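Local coordinates for peptide ABC transporter, peptide-binding protein (Thermus thermophilus, PDB 2D5W) that binds oligopeptides and probably delivers them to an ABC transporter for uptake across the membrane, at residues Ala105-Val110 with Asp122-Val127; Asn128-Ile131 with Phe137-Ile140. All coordinates share one frame; numbering follows the deposited sequence.

Contact 1. Residues Ala105-Val110 with Asp122-Val127; sequences AFYFEV and DFWERV
The indole of W124 reaches across to helix 101-112 and settles against two aromatic residues, Y107 and F108, which shows how one large ring can bridge helices 101-112 and 121-126 mainly by side-chain contact. Three aromatic side chains make up most of the apolar part. The six-membered ring of W124 turns its edge to the face of F108, with the ring centroids 5.4 Å apart and the planes at 67°. Toward Y107 the meeting is oblique, the planes at 44°, and the closest atoms are Y107 CE2 and W124 CH2 at 3.5 Å. The Y107 ring reaches the rim of the indole because chi1 (177°) sets CG opposite the backbone N. V127 adds a methyl at the edge of the F108 ring, CG1 lying 3.9 Å from F108 CE2.

Polar contact across the gap is indirect. A water accepts from W124 NE1 at 3.0 Å and also bonds Y107 OH at 3.2 Å, which ties the polar ends of the two residues together. Within 122-127 R126 NE meets D122 OD1 at 2.8 Å in a salt bridge, on the syn side of the carboxylate; D148 is a further acidic partner of R126. Replacing W124 by an alanine would probably strip the F108 face of its edge-on partner, open a gap between the helices and cost the bridging water its indole donor.

K112, farther along helix 101-112, hydrogen-bonds through NZ to the carbonyls of W124 and V127, where helix 121-126 ends and the strand begins. The whole is an aromatic cluster at a helix-helix packing interface.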
loop_
_atom_site.group_PDB
_atom_site.type_symbol
_atom_site.label_atom_id
_atom_site.label_comp_id
_atom_site.label_asym_id
_atom_site.label_seq_id
_atom_site.Cartn_x
_atom_site.Cartn_y
_atom_site.Cartn_z
ATOM N N ALA A 105 -3.031 6.808 23.394
ATOM C CA ALA A 105 -2.281 5.898 24.252
ATOM C C ALA A 105 -2.620 4.452 23.902
ATOM O O ALA A 105 -1.748 3.585 23.885
ATOM C CB ALA A 105 -2.604 6.176 25.715
ATOM N N PHE A 106 -3.895 4.200 23.631
ATOM C CA PHE A 106 -4.361 2.866 23.279
ATOM C C PHE A 106 -3.692 2.387 21.988
ATOM O O PHE A 106 -3.170 1.275 21.928
ATOM C CB PHE A 106 -5.884 2.880 23.132
ATOM C CG PHE A 106 -6.450 1.610 22.580
ATOM C CD1 PHE A 106 -6.256 0.399 23.239
ATOM C CD2 PHE A 106 -7.162 1.620 21.389
ATOM C CE1 PHE A 106 -6.764 -0.786 22.712
ATOM C CE2 PHE A 106 -7.674 0.439 20.854
ATOM C CZ PHE A 106 -7.473 -0.763 21.518
ATOM N N TYR A 107 -3.704 3.236 20.965
ATOM C CA TYR A 107 -3.077 2.916 19.685
ATOM C C TYR A 107 -1.616 2.504 19.906
ATOM O O TYR A 107 -1.153 1.491 19.374
ATOM C CB TYR A 107 -3.143 4.146 18.775
ATOM C CG TYR A 107 -2.462 3.999 17.432
ATOM C CD1 TYR A 107 -3.151 3.502 16.326
ATOM C CD2 TYR A 107 -1.129 4.374 17.265
ATOM C CE1 TYR A 107 -2.527 3.387 15.087
ATOM C CE2 TYR A 107 -0.496 4.260 16.030
ATOM C CZ TYR A 107 -1.201 3.768 14.948
ATOM O OH TYR A 107 -0.581 3.663 13.724
ATOM N N PHE A 108 -0.890 3.293 20.693
ATOM C CA PHE A 108 0.508 2.989 20.961
ATOM C C PHE A 108 0.728 1.702 21.744
ATOM O O PHE A 108 1.683 0.971 21.480
ATOM C CB PHE A 108 1.192 4.165 21.668
ATOM C CG PHE A 108 1.798 5.157 20.721
ATOM C CD1 PHE A 108 1.010 6.118 20.097
ATOM C CD2 PHE A 108 3.151 5.082 20.397
ATOM C CE1 PHE A 108 1.557 6.990 19.158
ATOM C CE2 PHE A 108 3.707 5.948 19.459
ATOM C CZ PHE A 108 2.911 6.902 18.838
ATOM N N GLU A 109 -0.150 1.410 22.696
ATOM C CA GLU A 109 0.005 0.192 23.475
ATOM C C GLU A 109 -0.118 -1.044 22.582
ATOM O O GLU A 109 0.640 -2.004 22.726
ATOM C CB GLU A 109 -1.040 0.144 24.586
ATOM C CG GLU A 109 -0.857 -1.008 25.552
ATOM C CD GLU A 109 -1.761 -0.888 26.757
ATOM O OE1 GLU A 109 -1.506 -0.011 27.610
ATOM O OE2 GLU A 109 -2.732 -1.661 26.846
ATOM N N VAL A 110 -1.066 -1.020 21.653
ATOM C CA VAL A 110 -1.256 -2.150 20.752
ATOM C C VAL A 110 -0.068 -2.279 19.792
ATOM O O VAL A 110 0.448 -3.375 19.578
ATOM C CB VAL A 110 -2.580 -2.004 19.963
ATOM C CG1 VAL A 110 -2.744 -3.165 18.985
ATOM C CG2 VAL A 110 -3.754 -1.972 20.939
ATOM N N ASP A 122 10.471 -1.000 12.627
ATOM C CA ASP A 122 11.420 0.077 12.899
ATOM C C ASP A 122 10.696 1.242 13.569
ATOM O O ASP A 122 11.153 1.759 14.589
ATOM C CB ASP A 122 12.090 0.543 11.599
ATOM C CG ASP A 122 12.871 1.835 11.777
ATOM O OD1 ASP A 122 12.255 2.919 11.712
ATOM O OD2 ASP A 122 14.098 1.761 11.997
ATOM N N PHE A 123 9.568 1.653 12.996
ATOM C CA PHE A 123 8.776 2.746 13.548
ATOM C C PHE A 123 8.433 2.440 15.000
ATOM O O PHE A 123 8.621 3.271 15.891
ATOM C CB PHE A 123 7.475 2.907 12.749
ATOM C CG PHE A 123 6.483 3.865 13.365
ATOM C CD1 PHE A 123 6.499 5.217 13.036
ATOM C CD2 PHE A 123 5.527 3.411 14.272
ATOM C CE1 PHE A 123 5.579 6.102 13.595
ATOM C CE2 PHE A 123 4.601 4.290 14.839
ATOM C CZ PHE A 123 4.629 5.638 14.498
ATOM N N TRP A 124 7.942 1.229 15.231
ATOM C CA TRP A 124 7.533 0.842 16.565
ATOM C C TRP A 124 8.644 0.713 17.593
ATOM O O TRP A 124 8.381 0.611 18.789
ATOM C CB TRP A 124 6.673 -0.420 16.479
ATOM C CG TRP A 124 5.324 -0.065 15.935
ATOM C CD1 TRP A 124 4.838 -0.313 14.682
ATOM C CD2 TRP A 124 4.335 0.725 16.600
ATOM N NE1 TRP A 124 3.607 0.284 14.527
ATOM C CE2 TRP A 124 3.276 0.928 15.691
ATOM C CE3 TRP A 124 4.247 1.287 17.882
ATOM C CZ2 TRP A 124 2.137 1.674 16.024
ATOM C CZ3 TRP A 124 3.119 2.028 18.212
ATOM C CH2 TRP A 124 2.078 2.214 17.285
ATOM N N GLU A 125 9.888 0.746 17.132
ATOM C CA GLU A 125 11.020 0.676 18.043
ATOM C C GLU A 125 11.480 2.074 18.443
ATOM O O GLU A 125 11.869 2.298 19.589
ATOM C CB GLU A 125 12.191 -0.065 17.389
ATOM C CG GLU A 125 12.007 -1.565 17.298
ATOM C CD GLU A 125 12.076 -2.242 18.655
ATOM O OE1 GLU A 125 11.770 -3.450 18.732
ATOM O OE2 GLU A 125 12.444 -1.569 19.643
ATOM N N ARG A 126 11.407 3.022 17.515
ATOM C CA ARG A 126 11.894 4.373 17.787
ATOM C C ARG A 126 10.861 5.467 18.048
ATOM O O ARG A 126 11.232 6.608 18.304
ATOM C CB ARG A 126 12.812 4.809 16.642
ATOM C CG ARG A 126 12.073 5.027 15.346
ATOM C CD ARG A 126 12.992 5.171 14.135
ATOM N NE ARG A 126 12.161 5.434 12.968
ATOM C CZ ARG A 126 11.650 6.626 12.679
ATOM N NH1 ARG A 126 10.876 6.778 11.615
ATOM N NH2 ARG A 126 11.952 7.676 13.430
ATOM N N VAL A 127 9.575 5.142 17.988
ATOM C CA VAL A 127 8.559 6.158 18.228
ATOM C C VAL A 127 7.806 5.896 19.525
ATOM O O VAL A 127 7.441 4.762 19.830
ATOM C CB VAL A 127 7.554 6.236 17.057
ATOM C CG1 VAL A 127 6.559 7.369 17.291
ATOM C CG2 VAL A 127 8.305 6.454 15.751
HETATM O O HOH W 1 1.675 1.625 12.606
#

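Contact 2. Residues Asn128-Ile131 with Phe137-Ile140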
loop_
_atom_site.group_PDB
_atom_site.type_symbol
_atom_site.label_atom_id
_atom_site.label_comp_id
_atom_site.label_asym_id
_atom_site.label_seq_id
_atom_site.Cartn_x
_atom_site.Cartn_y
_atom_site.Cartn_z
ATOM N N ASN A 128 7.591 6.960 20.290
ATOM C CA ASN A 128 6.880 6.874 21.555
ATOM C C ASN A 128 5.958 8.073 21.684
ATOM O O ASN A 128 5.991 8.986 20.858
ATOM C CB ASN A 128 7.874 6.844 22.720
ATOM C CG ASN A 128 8.538 5.491 22.880
ATOM O OD1 ASN A 128 7.900 4.523 23.295
ATOM N ND2 ASN A 128 9.820 5.415 22.544
ATOM N N VAL A 129 5.127 8.069 22.717
ATOM C CA VAL A 129 4.199 9.168 22.930
ATOM C C VAL A 129 4.193 9.608 24.388
ATOM O O VAL A 129 4.408 8.802 25.296
ATOM C CB VAL A 129 2.754 8.772 22.507
ATOM C CG1 VAL A 129 2.209 7.685 23.426
ATOM C CG2 VAL A 129 1.848 9.992 22.530
ATOM N N ARG A 130 3.974 10.901 24.594
ATOM C CA ARG A 130 3.899 11.482 25.928
ATOM C C ARG A 130 2.560 12.208 25.973
ATOM O O ARG A 130 2.257 13.010 25.091
ATOM C CB ARG A 130 5.053 12.466 26.142
ATOM C CG ARG A 130 5.077 13.122 27.511
ATOM C CD ARG A 130 6.342 13.944 27.675
ATOM N NE ARG A 130 6.480 14.938 26.616
ATOM C CZ ARG A 130 7.582 15.645 26.390
ATOM N NH1 ARG A 130 7.612 16.528 25.401
ATOM N NH2 ARG A 130 8.655 15.468 27.149
ATOM N N ILE A 131 1.755 11.917 26.990
ATOM C CA ILE A 131 0.436 12.530 27.123
ATOM C C ILE A 131 0.442 13.670 28.140
ATOM O O ILE A 131 0.801 13.466 29.300
ATOM C CB ILE A 131 -0.609 11.481 27.574
ATOM C CG1 ILE A 131 -0.540 10.243 26.675
ATOM C CG2 ILE A 131 -2.001 12.088 27.550
ATOM C CD1 ILE A 131 -0.833 10.509 25.214
ATOM N N PHE A 137 -0.831 15.865 23.236
ATOM C CA PHE A 137 0.157 14.799 23.300
ATOM C C PHE A 137 1.362 15.146 22.439
ATOM O O PHE A 137 1.302 16.043 21.593
ATOM C CB PHE A 137 -0.428 13.440 22.881
ATOM C CG PHE A 137 -0.824 13.344 21.430
ATOM C CD1 PHE A 137 -2.039 13.860 20.983
ATOM C CD2 PHE A 137 -0.004 12.682 20.523
ATOM C CE1 PHE A 137 -2.428 13.708 19.652
ATOM C CE2 PHE A 137 -0.383 12.526 19.194
ATOM C CZ PHE A 137 -1.596 13.038 18.758
ATOM N N THR A 138 2.455 14.434 22.673
ATOM C CA THR A 138 3.686 14.663 21.937
ATOM C C THR A 138 4.223 13.353 21.393
ATOM O O THR A 138 4.355 12.374 22.126
ATOM C CB THR A 138 4.764 15.288 22.848
ATOM O OG1 THR A 138 4.282 16.530 23.372
ATOM C CG2 THR A 138 6.050 15.538 22.075
ATOM N N LEU A 139 4.510 13.331 20.097
ATOM C CA LEU A 139 5.081 12.145 19.478
ATOM C C LEU A 139 6.593 12.341 19.544
ATOM O O LEU A 139 7.100 13.425 19.240
ATOM C CB LEU A 139 4.616 12.013 18.026
ATOM C CG LEU A 139 3.117 11.749 17.847
ATOM C CD1 LEU A 139 2.770 11.756 16.368
ATOM C CD2 LEU A 139 2.743 10.414 18.477
ATOM N N ILE A 140 7.302 11.297 19.955
ATOM C CA ILE A 140 8.750 11.354 20.095
ATOM C C ILE A 140 9.423 10.341 19.181
ATOM O O ILE A 140 9.191 9.139 19.299
ATOM C CB ILE A 140 9.164 11.055 21.552
ATOM C CG1 ILE A 140 8.415 11.989 22.509
ATOM C CG2 ILE A 140 10.670 11.223 21.715
ATOM C CD1 ILE A 140 8.536 11.597 23.970
HETATM O O HOH W 2 11.001 7.652 21.171
#
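Segments 128-131 and 137-140, from the strands 127-131 and 136-141 of a beta hairpin, run antiparallel, their axes 4.7 Å apart at closest approach and their directions at 159°, with N128-I140 and R130-T138 as hydrogen-bonded pairs and V129-L139 and I131-F137 as non-hydrogen-bonded ones. Each hydrogen-bonded pair closes a two-bond ring, and the straightest of the four bonds, from I140 N to N128 O, makes 171° at the hydrogen although its donor is tilted from the carbonyl plane.

Side chains alternate between the faces. On the face of V129, I131, F137 and L139, the methyl CG2 of V129, anti to the backbone N, leans across to F137 CD2 at 3.8 Å. I131 CD1 touches F137 CB, also at 3.8 Å, and helix 101-112 covers this face.

The other face is mixed. R130 and T138 lie side by side and point the same way; with a bend at chi3 (56°), the guanidinium lies beside T138, its NH1 3.8 Å from T138 CG2. I140 CD1 meets the R130 chain nearer its root, 4.2 Å from R130 CB. The polar ends are engaged beyond the hairpin, R130 NH1 in a salt bridge with E82 and T138 OG1 in a hydrogen bond with D84. Near N128 a water accepts from N128 ND2 at 2.9 Å and lies within hydrogen-bonding distance of I140 O.

The hairpin is thus two-sided: backbone bonds fix its register, apolar groups turn toward the helix, and on the mixed face E82 and D84 add side-chain bonds to strand 78-86, already joined to strand 136-141 by backbone hydrogen bonds.

Contacts 1 and 2 follow one another along the chain, helix 121-126 running straight into strand 127-131, and their centres lie 10 Å apart. F108 is the shared piece: the ring that receives W124 in contact 1 also packs on the hairpin of contact 2, with its CZ 3.5 Å from L139 CD2 and its CG 3.7 Å from V129 CG1. V127, where helix 121-126 gives way to strand 127-131, brings CG1 within 3.8 Å of I140 O. Together they fasten helix 101-112 to one face of the four-stranded antiparallel sheet in which strand 127-131 is outermost. The centres of contacts 1 and 2 lie about 20 and 26 Å from the centre of the chain.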